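Long-range contacts in peptidase M28 (Shewanella amazonensis SB2B, PDB 3IIB), which binds zinc and is probably a homodimeric metallopeptidase of family M28 with carboxypeptidase or dipeptidase activity: residues L30-A39 with L258-A267; Y300-K311 with G373-P381. All coordinates share one frame; numbering follows the deposited sequence.

Both segments of interaction 2 follow 30-39 and 258-267 of interaction 1 in the sequence, and the centres of the two contacts lie about 18 Å apart. They are joined through neighbouring parallel strands, 247-257 and 293-300, of the large mixed sheet: 258-267 follows the first and 300-311 leaves the second. L258 N lies 2.8 Å from Y300 O, a probable hydrogen bond that carries this pairing past the end of strand 247-257, and D259 hydrogen-bonds through its carboxylate to the backbone at E303, weakly, and E304. Interaction 1 thus ties the end of helix 22-33 and the loop after it, which also meet the second subunit, to the zinc-site loops, while interaction 2 packs the glutamate-bearing segment 300-311 against 373-381.

Interaction 1 (L30-A39 with L258-A267); sequences LTVEVGPRLA and LDSWDEGTGA
R37 pushes its guanidinium into the bend of 258-267 and spends every nitrogen on backbone carbonyls there. NE reaches L258 O (2.8 Å), NH1 reaches T265 O (2.9 Å) and NH2 reaches G266 O (2.8 Å); all three oxygens lie within 12° of the guanidinium plane. NH1 also bonds G35 O and NH2 gives to a water held by D259 O, so rotation of the group is well fixed. L30 CD2 lies against one face and S260 OG sits over the other. With CG between the backbone N and the carbonyl carbon, the chain bends at chi2 (-132°) to carry the guanidinium to these carbonyls.

The R37 backbone grips S260 twice: R37 N donates almost straight to S260 OG (2.9 Å, 173°), and S260 N donates to R37 O. The hydroxyl in turn donates to W261 O. A second water links A39 N to S260 O and D259 OD2, which also accepts from E304 N.

Van der Waals contacts flank this network. L38 CD1 meets W261 CZ3 at 3.6 Å, P36 CG rests on G264 O at 3.2 Å, and T31, crossing T265 at about a right angle, touches A267 CB through CG2 (3.9 Å).

The bend leads from strand 247-257, which ends at the zinc ligand H257, to helix 267-285, which carries D269; W261 packs edge-to-face with zinc-binding H402, placing the contact in the second shell of an M28 dinuclear zinc site.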
ATOM      1  N   LEU A  30      19.238  10.907  -2.680  1.00  5.52           N
ATOM      2  CA  LEU A  30      19.476   9.598  -3.260  1.00  5.32           C
ATOM      3  C   LEU A  30      18.195   9.080  -3.920  1.00  3.43           C
ATOM      4  O   LEU A  30      18.190   8.620  -5.082  1.00  5.02           O
ATOM      5  CB  LEU A  30      19.969   8.623  -2.171  1.00  3.79           C
ATOM      6  CG  LEU A  30      20.210   7.145  -2.552  1.00  4.79           C
ATOM      7  CD1 LEU A  30      21.119   6.939  -3.771  1.00  3.09           C
ATOM      8  CD2 LEU A  30      20.726   6.363  -1.313  1.00  5.58           C
ATOM      9  N   THR A  31      17.090   9.171  -3.184  1.00  5.96           N
ATOM     10  CA  THR A  31      15.827   8.609  -3.687  1.00  5.85           C
ATOM     11  C   THR A  31      15.287   9.404  -4.879  1.00  6.64           C
ATOM     12  O   THR A  31      14.684   8.817  -5.783  1.00  7.42           O
ATOM     13  CB  THR A  31      14.751   8.469  -2.591  1.00  6.34           C
ATOM     14  OG1 THR A  31      14.525   9.747  -1.986  1.00  6.43           O
ATOM     15  CG2 THR A  31      15.184   7.461  -1.517  1.00  4.60           C
ATOM     16  N   VAL A  32      15.520  10.716  -4.919  1.00  6.38           N
ATOM     17  CA  VAL A  32      15.064  11.540  -6.061  1.00  6.17           C
ATOM     18  C   VAL A  32      16.015  11.482  -7.258  1.00  4.98           C
ATOM     19  O   VAL A  32      15.567  11.265  -8.388  1.00  2.65           O
ATOM     20  CB  VAL A  32      14.856  13.008  -5.642  1.00  6.67           C
ATOM     21  CG1 VAL A  32      14.500  13.908  -6.883  1.00  5.48           C
ATOM     22  CG2 VAL A  32      13.791  13.097  -4.534  1.00  4.33           C
ATOM     23  N   GLU A  33      17.325  11.628  -7.007  1.00  3.40           N
ATOM     24  CA  GLU A  33      18.298  11.791  -8.096  1.00  5.49           C
ATOM     25  C   GLU A  33      18.816  10.453  -8.692  1.00  5.09           C
ATOM     26  O   GLU A  33      19.452  10.457  -9.744  1.00  7.28           O
ATOM     27  CB  GLU A  33      19.460  12.647  -7.626  1.00  4.81           C
ATOM     28  CG  GLU A  33      19.062  14.047  -7.098  1.00  6.51           C
ATOM     29  CD  GLU A  33      20.193  14.720  -6.351  1.00  6.04           C
ATOM     30  OE1 GLU A  33      21.349  14.454  -6.713  1.00 11.27           O
ATOM     31  OE2 GLU A  33      19.953  15.433  -5.333  1.00 10.69           O
ATOM     32  N   VAL A  34      18.538   9.359  -7.995  1.00  5.18           N
ATOM     33  CA  VAL A  34      18.841   8.013  -8.436  1.00  5.18           C
ATOM     34  C   VAL A  34      17.610   7.166  -8.448  1.00  5.61           C
ATOM     35  O   VAL A  34      17.299   6.587  -9.487  1.00  9.18           O
ATOM     36  CB  VAL A  34      19.931   7.354  -7.546  1.00  6.65           C
ATOM     37  CG1 VAL A  34      20.378   5.988  -8.108  1.00  6.24           C
ATOM     38  CG2 VAL A  34      21.131   8.291  -7.416  1.00  6.54           C
ATOM     39  N   GLY A  35      16.922   7.033  -7.313  1.00  5.85           N
ATOM     40  CA  GLY A  35      15.815   6.104  -7.214  1.00  8.25           C
ATOM     41  C   GLY A  35      16.294   4.672  -6.974  1.00  6.63           C
ATOM     42  O   GLY A  35      17.377   4.456  -6.417  1.00  9.00           O
ATOM     43  N   PRO A  36      15.502   3.673  -7.422  1.00  4.18           N
ATOM     44  CA  PRO A  36      15.894   2.292  -7.171  1.00  7.00           C
ATOM     45  C   PRO A  36      17.210   2.015  -7.851  1.00  6.75           C
ATOM     46  O   PRO A  36      17.444   2.537  -8.942  1.00  7.45           O
ATOM     47  CB  PRO A  36      14.764   1.476  -7.810  1.00  6.27           C
ATOM     48  CG  PRO A  36      14.142   2.377  -8.773  1.00  6.72           C
ATOM     49  CD  PRO A  36      14.286   3.774  -8.247  1.00  4.03           C
ATOM     50  N   ARG A  37      18.070   1.209  -7.234  1.00  7.71           N
ATOM     51  CA  ARG A  37      19.418   0.962  -7.792  1.00  5.90           C
ATOM     52  C   ARG A  37      19.820  -0.511  -7.573  1.00  5.91           C
ATOM     53  O   ARG A  37      20.668  -0.874  -6.740  1.00  3.58           O
ATOM     54  CB  ARG A  37      20.432   1.951  -7.174  1.00  5.47           C
ATOM     55  CG  ARG A  37      20.312   2.047  -5.698  1.00  9.01           C
ATOM     56  CD  ARG A  37      20.278   3.427  -5.127  1.00  5.67           C
ATOM     57  NE  ARG A  37      20.056   3.291  -3.695  1.00  6.09           N
ATOM     58  CZ  ARG A  37      18.927   3.563  -3.056  1.00  5.90           C
ATOM     59  NH1 ARG A  37      17.885   4.091  -3.687  1.00  2.17           N
ATOM     60  NH2 ARG A  37      18.851   3.295  -1.760  1.00  8.56           N
ATOM     61  N   LEU A  38      19.172  -1.383  -8.368  1.00  5.92           N
ATOM     62  CA  LEU A  38      19.514  -2.806  -8.337  1.00  4.64           C
ATOM     63  C   LEU A  38      20.922  -2.990  -8.853  1.00  3.87           C
ATOM     64  O   LEU A  38      21.288  -2.430  -9.910  1.00  5.51           O
ATOM     65  CB  LEU A  38      18.555  -3.543  -9.263  1.00  5.73           C
ATOM     66  CG  LEU A  38      18.760  -5.045  -9.420  1.00  6.91           C
ATOM     67  CD1 LEU A  38      18.631  -5.762  -8.074  1.00  8.91           C
ATOM     68  CD2 LEU A  38      17.724  -5.516 -10.447  1.00  9.30           C
ATOM     69  N   ALA A  39      21.710  -3.783  -8.132  1.00  4.21           N
ATOM     70  CA  ALA A  39      23.069  -4.065  -8.573  1.00  4.72           C
ATOM     71  C   ALA A  39      23.023  -4.630  -9.982  1.00  6.30           C
ATOM     72  O   ALA A  39      22.154  -5.466 -10.299  1.00  6.31           O
ATOM     73  CB  ALA A  39      23.760  -5.075  -7.613  1.00  6.53           C
ATOM     74  N   LEU A 258      24.545   0.589  -0.625  1.00  5.13           N
ATOM     75  CA  LEU A 258      24.080   1.587  -1.574  1.00  3.66           C
ATOM     76  C   LEU A 258      23.073   1.008  -2.527  1.00  3.82           C
ATOM     77  O   LEU A 258      22.279   1.751  -3.148  1.00  4.63           O
ATOM     78  CB  LEU A 258      25.286   2.134  -2.366  1.00  4.59           C
ATOM     79  CG  LEU A 258      25.024   3.296  -3.330  1.00  7.29           C
ATOM     80  CD1 LEU A 258      24.312   4.468  -2.606  1.00  7.30           C
ATOM     81  CD2 LEU A 258      26.337   3.720  -4.009  1.00  7.22           C
ATOM     82  N   ASP A 259      23.086  -0.311  -2.686  1.00  4.36           N
ATOM     83  CA  ASP A 259      22.176  -0.917  -3.657  1.00  5.03           C
ATOM     84  C   ASP A 259      20.782  -1.121  -3.034  1.00  3.81           C
ATOM     85  O   ASP A 259      20.614  -1.040  -1.806  1.00  4.15           O
ATOM     86  CB  ASP A 259      22.741  -2.235  -4.174  1.00  6.71           C
ATOM     87  CG  ASP A 259      22.780  -3.345  -3.083  1.00  5.46           C
ATOM     88  OD1 ASP A 259      23.289  -3.082  -1.962  1.00  4.42           O
ATOM     89  OD2 ASP A 259      22.314  -4.484  -3.337  1.00  5.58           O
ATOM     90  N   SER A 260      19.813  -1.467  -3.881  1.00  2.57           N
ATOM     91  CA  SER A 260      18.456  -1.715  -3.421  1.00  3.74           C
ATOM     92  C   SER A 260      17.795  -2.642  -4.381  1.00  5.65           C
ATOM     93  O   SER A 260      18.375  -2.982  -5.418  1.00  5.74           O
ATOM     94  CB  SER A 260      17.623  -0.411  -3.368  1.00  3.99           C
ATOM     95  OG  SER A 260      17.282   0.131  -4.649  1.00  6.52           O
ATOM     96  N   TRP A 261      16.578  -3.060  -4.028  1.00  5.91           N
ATOM     97  CA  TRP A 261      15.660  -3.650  -5.034  1.00  4.32           C
ATOM     98  C   TRP A 261      15.060  -2.540  -5.920  1.00  5.85           C
ATOM     99  O   TRP A 261      15.264  -1.314  -5.668  1.00  6.73           O
ATOM    100  CB  TRP A 261      14.626  -4.583  -4.391  1.00  4.89           C
ATOM    101  CG  TRP A 261      15.336  -5.866  -4.019  1.00  3.55           C
ATOM    102  CD1 TRP A 261      15.846  -6.174  -2.808  1.00  4.36           C
ATOM    103  CD2 TRP A 261      15.797  -6.879  -4.922  1.00  4.02           C
ATOM    104  NE1 TRP A 261      16.517  -7.381  -2.855  1.00  5.35           N
ATOM    105  CE2 TRP A 261      16.521  -7.825  -4.152  1.00  6.20           C
ATOM    106  CE3 TRP A 261      15.675  -7.076  -6.308  1.00  6.72           C
ATOM    107  CZ2 TRP A 261      17.103  -8.953  -4.718  1.00  6.69           C
ATOM    108  CZ3 TRP A 261      16.243  -8.205  -6.872  1.00  4.64           C
ATOM    109  CH2 TRP A 261      16.945  -9.131  -6.086  1.00  7.68           C
ATOM    110  N   ASP A 262      14.363  -2.981  -6.962  1.00  4.93           N
ATOM    111  CA  ASP A 262      14.173  -2.136  -8.121  1.00  6.36           C
ATOM    112  C   ASP A 262      12.799  -1.519  -8.271  1.00  4.42           C
ATOM    113  O   ASP A 262      12.606  -0.740  -9.210  1.00  7.13           O
ATOM    114  CB  ASP A 262      14.544  -2.903  -9.420  1.00  5.23           C
ATOM    115  CG  ASP A 262      13.917  -4.263  -9.524  1.00  6.19           C
ATOM    116  OD1 ASP A 262      13.747  -4.998  -8.509  1.00  6.61           O
ATOM    117  OD2 ASP A 262      13.593  -4.668 -10.666  1.00  9.39           O
ATOM    118  N   GLU A 263      11.846  -1.896  -7.412  1.00  5.59           N
ATOM    119  CA  GLU A 263      10.435  -1.486  -7.602  1.00  5.29           C
ATOM    120  C   GLU A 263       9.967  -0.309  -6.755  1.00  6.31           C
ATOM    121  O   GLU A 263       8.931   0.307  -7.085  1.00  5.67           O
ATOM    122  CB  GLU A 263       9.490  -2.681  -7.433  1.00  7.31           C
ATOM    123  CG  GLU A 263       9.880  -3.865  -8.345  1.00 10.19           C
ATOM    124  CD  GLU A 263       8.721  -4.813  -8.571  1.00 12.29           C
ATOM    125  OE1 GLU A 263       8.329  -5.449  -7.598  1.00 12.59           O
ATOM    126  OE2 GLU A 263       8.221  -4.924  -9.725  1.00 13.21           O
ATOM    127  N   GLY A 264      10.680  -0.017  -5.660  1.00  4.51           N
ATOM    128  CA  GLY A 264      10.478   1.222  -4.866  1.00  3.22           C
ATOM    129  C   GLY A 264      11.549   2.252  -5.211  1.00  5.15           C
ATOM    130  O   GLY A 264      12.005   2.350  -6.366  1.00  6.13           O
ATOM    131  N   THR A 265      11.968   3.033  -4.220  1.00  3.68           N
ATOM    132  CA  THR A 265      13.126   3.884  -4.413  1.00  5.10           C
ATOM    133  C   THR A 265      14.230   3.555  -3.392  1.00  4.45           C
ATOM    134  O   THR A 265      15.087   4.371  -3.142  1.00  5.17           O
ATOM    135  CB  THR A 265      12.759   5.393  -4.302  1.00  5.45           C
ATOM    136  OG1 THR A 265      12.223   5.636  -2.987  1.00  6.38           O
ATOM    137  CG2 THR A 265      11.751   5.793  -5.382  1.00  5.75           C
ATOM    138  N   GLY A 266      14.155   2.391  -2.748  1.00  5.11           N
ATOM    139  CA  GLY A 266      15.161   1.991  -1.799  1.00  3.44           C
ATOM    140  C   GLY A 266      15.340   2.972  -0.674  1.00  5.96           C
ATOM    141  O   GLY A 266      16.463   3.185  -0.209  1.00  5.67           O
ATOM    142  N   ALA A 267      14.241   3.563  -0.206  1.00  4.54           N
ATOM    143  CA  ALA A 267      14.351   4.582   0.803  1.00  4.15           C
ATOM    144  C   ALA A 267      14.749   3.995   2.150  1.00  5.39           C
ATOM    145  O   ALA A 267      15.691   4.489   2.776  1.00  6.41           O
ATOM    146  CB  ALA A 267      13.038   5.411   0.940  1.00  2.55           C
TER
HETATM  147  O   HOH W   1      20.528   1.281  -0.393  1.00  4.33           O
HETATM  148  O   HOH W   2      20.831  -4.705  -5.536  1.00  6.96           O

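Interaction 2 (Y300-K311 with G373-P381). With ZN (zinc ion), chain B.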
ATOM      1  N   TYR A 300      28.349  -0.112   0.741  1.00  3.04           N
ATOM      2  CA  TYR A 300      28.625  -1.383   0.100  1.00  5.26           C
ATOM      3  C   TYR A 300      27.750  -1.617  -1.098  1.00  4.38           C
ATOM      4  O   TYR A 300      26.570  -1.271  -1.113  1.00  4.72           O
ATOM      5  CB  TYR A 300      28.434  -2.572   1.082  1.00  4.28           C
ATOM      6  CG  TYR A 300      29.449  -2.681   2.206  1.00  4.59           C
ATOM      7  CD1 TYR A 300      30.644  -3.307   1.995  1.00  6.29           C
ATOM      8  CD2 TYR A 300      29.189  -2.192   3.476  1.00  6.62           C
ATOM      9  CE1 TYR A 300      31.588  -3.460   3.020  1.00  6.05           C
ATOM     10  CE2 TYR A 300      30.127  -2.309   4.494  1.00  2.29           C
ATOM     11  CZ  TYR A 300      31.303  -2.967   4.267  1.00  7.99           C
ATOM     12  OH  TYR A 300      32.212  -3.129   5.288  1.00  7.80           O
ATOM     13  N   ALA A 301      28.356  -2.255  -2.093  1.00  4.72           N
ATOM     14  CA  ALA A 301      27.696  -2.740  -3.284  1.00  5.86           C
ATOM     15  C   ALA A 301      27.021  -4.085  -3.057  1.00  4.70           C
ATOM     16  O   ALA A 301      27.527  -4.959  -2.343  1.00  4.79           O
ATOM     17  CB  ALA A 301      28.745  -2.903  -4.470  1.00  5.36           C
ATOM     18  N   ALA A 302      25.895  -4.252  -3.745  1.00  4.29           N
ATOM     19  CA  ALA A 302      25.311  -5.544  -4.022  1.00  4.75           C
ATOM     20  C   ALA A 302      25.045  -6.352  -2.754  1.00  4.46           C
ATOM     21  O   ALA A 302      25.194  -7.559  -2.734  1.00  3.26           O
ATOM     22  CB  ALA A 302      26.179  -6.311  -5.046  1.00  2.63           C
ATOM     23  N   GLU A 303      24.623  -5.674  -1.697  1.00  3.39           N
ATOM     24  CA  GLU A 303      24.218  -6.385  -0.473  1.00  3.70           C
ATOM     25  C   GLU A 303      23.029  -7.305  -0.731  1.00  5.42           C
ATOM     26  O   GLU A 303      22.982  -8.405  -0.210  1.00  5.07           O
ATOM     27  CB  GLU A 303      23.926  -5.391   0.660  1.00  5.07           C
ATOM     28  CG  GLU A 303      23.595  -6.065   1.988  1.00  5.83           C
ATOM     29  CD  GLU A 303      22.135  -6.466   2.136  1.00 10.16           C
ATOM     30  OE1 GLU A 303      21.308  -6.000   1.332  1.00 10.66           O
ATOM     31  OE2 GLU A 303      21.812  -7.227   3.071  1.00 18.70           O
ATOM     32  N   GLU A 304      22.072  -6.842  -1.524  1.00  5.37           N
ATOM     33  CA  GLU A 304      20.827  -7.574  -1.803  1.00  6.17           C
ATOM     34  C   GLU A 304      21.058  -8.890  -2.529  1.00  6.86           C
ATOM     35  O   GLU A 304      20.234  -9.790  -2.452  1.00  7.60           O
ATOM     36  CB  GLU A 304      19.857  -6.705  -2.623  1.00  4.27           C
ATOM     37  CG  GLU A 304      19.478  -5.345  -2.014  1.00  8.78           C
ATOM     38  CD  GLU A 304      18.554  -5.461  -0.814  1.00 10.93           C
ATOM     39  OE1 GLU A 304      18.299  -6.591  -0.341  1.00  6.43           O
ATOM     40  OE2 GLU A 304      18.048  -4.400  -0.402  1.00 10.43           O
ATOM     41  N   LEU A 305      22.200  -9.001  -3.207  1.00  7.34           N
ATOM     42  CA  LEU A 305      22.521 -10.178  -3.984  1.00  3.69           C
ATOM     43  C   LEU A 305      23.411 -11.160  -3.204  1.00  7.31           C
ATOM     44  O   LEU A 305      24.000 -12.057  -3.799  1.00 12.71           O
ATOM     45  CB  LEU A 305      23.195  -9.782  -5.297  1.00  2.57           C
ATOM     46  CG  LEU A 305      22.420  -8.744  -6.127  1.00 10.09           C
ATOM     47  CD1 LEU A 305      23.168  -8.573  -7.479  1.00 12.28           C
ATOM     48  CD2 LEU A 305      20.945  -9.122  -6.342  1.00 16.69           C
ATOM     49  N   GLY A 306      23.511 -11.000  -1.888  1.00  6.71           N
ATOM     50  CA  GLY A 306      24.323 -11.899  -1.083  1.00  8.04           C
ATOM     51  C   GLY A 306      25.584 -11.300  -0.488  1.00  5.77           C
ATOM     52  O   GLY A 306      26.627 -11.960  -0.417  1.00  7.77           O
ATOM     53  N   LEU A 307      25.489 -10.067  -0.003  1.00  5.27           N
ATOM     54  CA  LEU A 307      26.635  -9.427   0.649  1.00  5.92           C
ATOM     55  C   LEU A 307      27.879  -9.398  -0.236  1.00  5.50           C
ATOM     56  O   LEU A 307      28.975  -9.461   0.252  1.00  7.44           O
ATOM     57  CB  LEU A 307      27.000 -10.105   1.974  1.00  3.72           C
ATOM     58  CG  LEU A 307      25.884 -10.591   2.877  1.00  8.67           C
ATOM     59  CD1 LEU A 307      26.478 -11.241   4.162  1.00  7.36           C
ATOM     60  CD2 LEU A 307      24.925  -9.456   3.174  1.00  9.89           C
ATOM     61  N   LEU A 308      27.717  -9.285  -1.545  1.00  8.60           N
ATOM     62  CA  LEU A 308      28.872  -9.380  -2.426  1.00  5.52           C
ATOM     63  C   LEU A 308      29.923  -8.293  -2.162  1.00  5.05           C
ATOM     64  O   LEU A 308      31.104  -8.569  -2.164  1.00  4.52           O
ATOM     65  CB  LEU A 308      28.437  -9.336  -3.902  1.00  6.68           C
ATOM     66  CG  LEU A 308      27.431 -10.422  -4.313  1.00  8.84           C
ATOM     67  CD1 LEU A 308      27.101 -10.307  -5.799  1.00  4.98           C
ATOM     68  CD2 LEU A 308      27.900 -11.840  -3.952  1.00  9.58           C
ATOM     69  N   GLY A 309      29.489  -7.048  -1.960  1.00  6.84           N
ATOM     70  CA  GLY A 309      30.428  -5.998  -1.633  1.00  6.44           C
ATOM     71  C   GLY A 309      31.066  -6.168  -0.273  1.00  3.47           C
ATOM     72  O   GLY A 309      32.254  -5.946  -0.132  1.00  3.47           O
ATOM     73  N   GLY A 310      30.300  -6.599   0.718  1.00  5.68           N
ATOM     74  CA  GLY A 310      30.902  -6.881   2.022  1.00  6.82           C
ATOM     75  C   GLY A 310      31.974  -7.966   1.971  1.00  6.55           C
ATOM     76  O   GLY A 310      33.052  -7.811   2.552  1.00  6.87           O
ATOM     77  N   LYS A 311      31.672  -9.063   1.283  1.00  5.48           N
ATOM     78  CA  LYS A 311      32.594 -10.166   1.151  1.00  7.02           C
ATOM     79  C   LYS A 311      33.840  -9.702   0.377  1.00  7.88           C
ATOM     80  O   LYS A 311      34.967 -10.058   0.716  1.00  5.68           O
ATOM     81  CB  LYS A 311      31.914 -11.299   0.397  1.00  8.42           C
ATOM     82  CG  LYS A 311      30.901 -12.021   1.258  1.00 10.93           C
ATOM     83  CD  LYS A 311      30.126 -13.079   0.501  1.00 16.45           C
ATOM     84  CE  LYS A 311      29.227 -13.819   1.481  1.00 21.34           C
ATOM     85  NZ  LYS A 311      28.285 -14.749   0.812  1.00 33.70           N
ATOM     86  N   GLY A 373      26.769  -8.097  14.143  1.00  7.05           N
ATOM     87  CA  GLY A 373      27.007  -7.007  13.235  1.00  5.19           C
ATOM     88  C   GLY A 373      26.009  -7.081  12.089  1.00  7.66           C
ATOM     89  O   GLY A 373      25.431  -8.136  11.782  1.00  6.88           O
ATOM     90  N   GLY A 374      25.821  -5.952  11.437  1.00  5.86           N
ATOM     91  CA  GLY A 374      24.954  -5.888  10.265  1.00  6.07           C
ATOM     92  C   GLY A 374      25.479  -6.713   9.111  1.00  7.81           C
ATOM     93  O   GLY A 374      26.596  -7.209   9.126  1.00  6.58           O
ATOM     94  N   PRO A 375      24.644  -6.880   8.104  1.00  7.01           N
ATOM     95  CA  PRO A 375      24.928  -7.854   7.073  1.00  7.78           C
ATOM     96  C   PRO A 375      26.306  -7.742   6.438  1.00  7.19           C
ATOM     97  O   PRO A 375      27.041  -8.731   6.378  1.00  8.88           O
ATOM     98  CB  PRO A 375      23.835  -7.586   6.034  1.00  9.91           C
ATOM     99  CG  PRO A 375      22.786  -6.906   6.730  1.00 13.02           C
ATOM    100  CD  PRO A 375      23.321  -6.265   7.943  1.00  9.76           C
ATOM    101  N   ASP A 376      26.667  -6.553   5.972  1.00  4.86           N
ATOM    102  CA  ASP A 376      27.938  -6.384   5.267  1.00  5.34           C
ATOM    103  C   ASP A 376      29.205  -6.476   6.129  1.00  6.14           C
ATOM    104  O   ASP A 376      30.309  -6.597   5.584  1.00  5.98           O
ATOM    105  CB  ASP A 376      27.924  -5.056   4.541  1.00  3.72           C
ATOM    106  CG  ASP A 376      26.870  -5.017   3.456  1.00  7.48           C
ATOM    107  OD1 ASP A 376      26.905  -5.939   2.624  1.00  9.61           O
ATOM    108  OD2 ASP A 376      26.003  -4.100   3.463  1.00  6.68           O
ATOM    109  N   VAL A 377      29.051  -6.382   7.447  1.00  6.13           N
ATOM    110  CA  VAL A 377      30.182  -6.567   8.357  1.00  8.30           C
ATOM    111  C   VAL A 377      30.108  -7.878   9.145  1.00  7.74           C
ATOM    112  O   VAL A 377      30.955  -8.155  10.007  1.00  6.12           O
ATOM    113  CB  VAL A 377      30.335  -5.356   9.329  1.00  5.34           C
ATOM    114  CG1 VAL A 377      30.495  -4.093   8.521  1.00  6.77           C
ATOM    115  CG2 VAL A 377      29.146  -5.270  10.300  1.00  5.41           C
ATOM    116  N   SER A 378      29.117  -8.708   8.813  1.00  8.35           N
ATOM    117  CA  SER A 378      28.817  -9.889   9.621  1.00  9.63           C
ATOM    118  C   SER A 378      29.885 -10.967   9.449  1.00  8.58           C
ATOM    119  O   SER A 378      29.935 -11.892  10.255  1.00  6.86           O
ATOM    120  CB  SER A 378      27.436 -10.459   9.282  1.00  7.73           C
ATOM    121  OG  SER A 378      27.372 -10.933   7.942  1.00  7.10           O
HETATM  122  N   MSE A 379      30.741 -10.838   8.414  1.00  7.09           N
HETATM  123  CA  MSE A 379      31.805 -11.827   8.180  1.00  8.19           C
HETATM  124  C   MSE A 379      33.093 -11.442   8.890  1.00  6.91           C
HETATM  125  O   MSE A 379      34.076 -12.185   8.922  1.00  7.10           O
HETATM  126  CB  MSE A 379      32.019 -12.067   6.672  1.00  6.67           C
HETATM  127  CG  MSE A 379      32.764 -10.997   5.946  1.00  9.53           C
HETATM  128 SE   MSE A 379      31.796  -9.351   5.814  0.75  3.29          SE
HETATM  129  CE  MSE A 379      30.300  -9.959   4.777  1.00 11.47           C
ATOM    130  N   LEU A 380      33.105 -10.261   9.489  1.00  6.26           N
ATOM    131  CA  LEU A 380      34.330  -9.712   9.987  1.00  6.30           C
ATOM    132  C   LEU A 380      34.765 -10.249  11.363  1.00  5.25           C
ATOM    133  O   LEU A 380      35.954 -10.421  11.590  1.00  6.53           O
ATOM    134  CB  LEU A 380      34.303  -8.161   9.955  1.00  4.94           C
ATOM    135  CG  LEU A 380      34.047  -7.482   8.598  1.00  5.92           C
ATOM    136  CD1 LEU A 380      34.124  -5.965   8.786  1.00  6.43           C
ATOM    137  CD2 LEU A 380      35.046  -7.972   7.525  1.00 10.90           C
ATOM    138  N   PRO A 381      33.809 -10.553  12.266  1.00  4.38           N
ATOM    139  CA  PRO A 381      34.257 -11.174  13.534  1.00  4.64           C
ATOM    140  C   PRO A 381      35.020 -12.462  13.396  1.00  6.13           C
ATOM    141  O   PRO A 381      35.957 -12.678  14.146  1.00  7.75           O
ATOM    142  CB  PRO A 381      32.958 -11.375  14.316  1.00  3.97           C
ATOM    143  CG  PRO A 381      32.075 -10.204  13.835  1.00  3.55           C
ATOM    144  CD  PRO A 381      32.412 -10.144  12.330  1.00  5.27           C
TER
HETATM  145 ZN    ZN B   1      17.223  -5.684   1.381  0.50  5.55          ZN
HETATM  146  O   HOH W   3      32.914  -5.954   4.895  1.00  5.88           O
HETATM  147  O   HOH W   4      27.441  -6.228   0.130  1.00  5.87           O
HETATM  148  O   HOH W   5      19.002  -5.471   2.537  1.00  9.11           O
HETATM  149  O   HOH W   6      17.034  -7.111   2.956  1.00 13.32           O
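Y300 and D376 stack because each turns its CG anti to its own carbonyl carbon, beside the backbone N (chi1 -69° and -65°). D376 CB then lies over one face of the tyrosine ring, 3.6 Å from the centroid and 22° off the normal, a CH-pi contact, while the carboxylate stacks over the CG side of the ring at a modest tilt. E303 runs across D376 at about a right angle, its CG 3.4 Å from D376 OD1; its chain bends at chi2, bringing OE2 beside P375 CB.

No direct hydrogen bond crosses the contact, so waters supply the polar links. One donates to D376 OD1 (2.6 Å) and A301 O and accepts from G310 N; another donates to D376 O and G310 O and also pairs with Y300 OH.

Segment 300-311 carries the adjacent glutamates E303 and E304 of the M28 zinc site. E304 grips a zinc ion through both carboxylate oxygens (OE1 at 2.2 Å), with D269 and H402 completing the protein ligands. A water bound to that zinc donates to E303 OE1, the water oxygen lying 2.7 Å from E303 OE1.

L307 crosses P375 at about a right angle: CD2 packs on P375 CB (3.6 Å) and CD1 approaches P375 O, which already accepts from S378 OG and S378 N. Selenomethionine M379 folds its SE against G310 O, at 3.8 Å, and its CE beside K311 N in the first turn of helix 308-316.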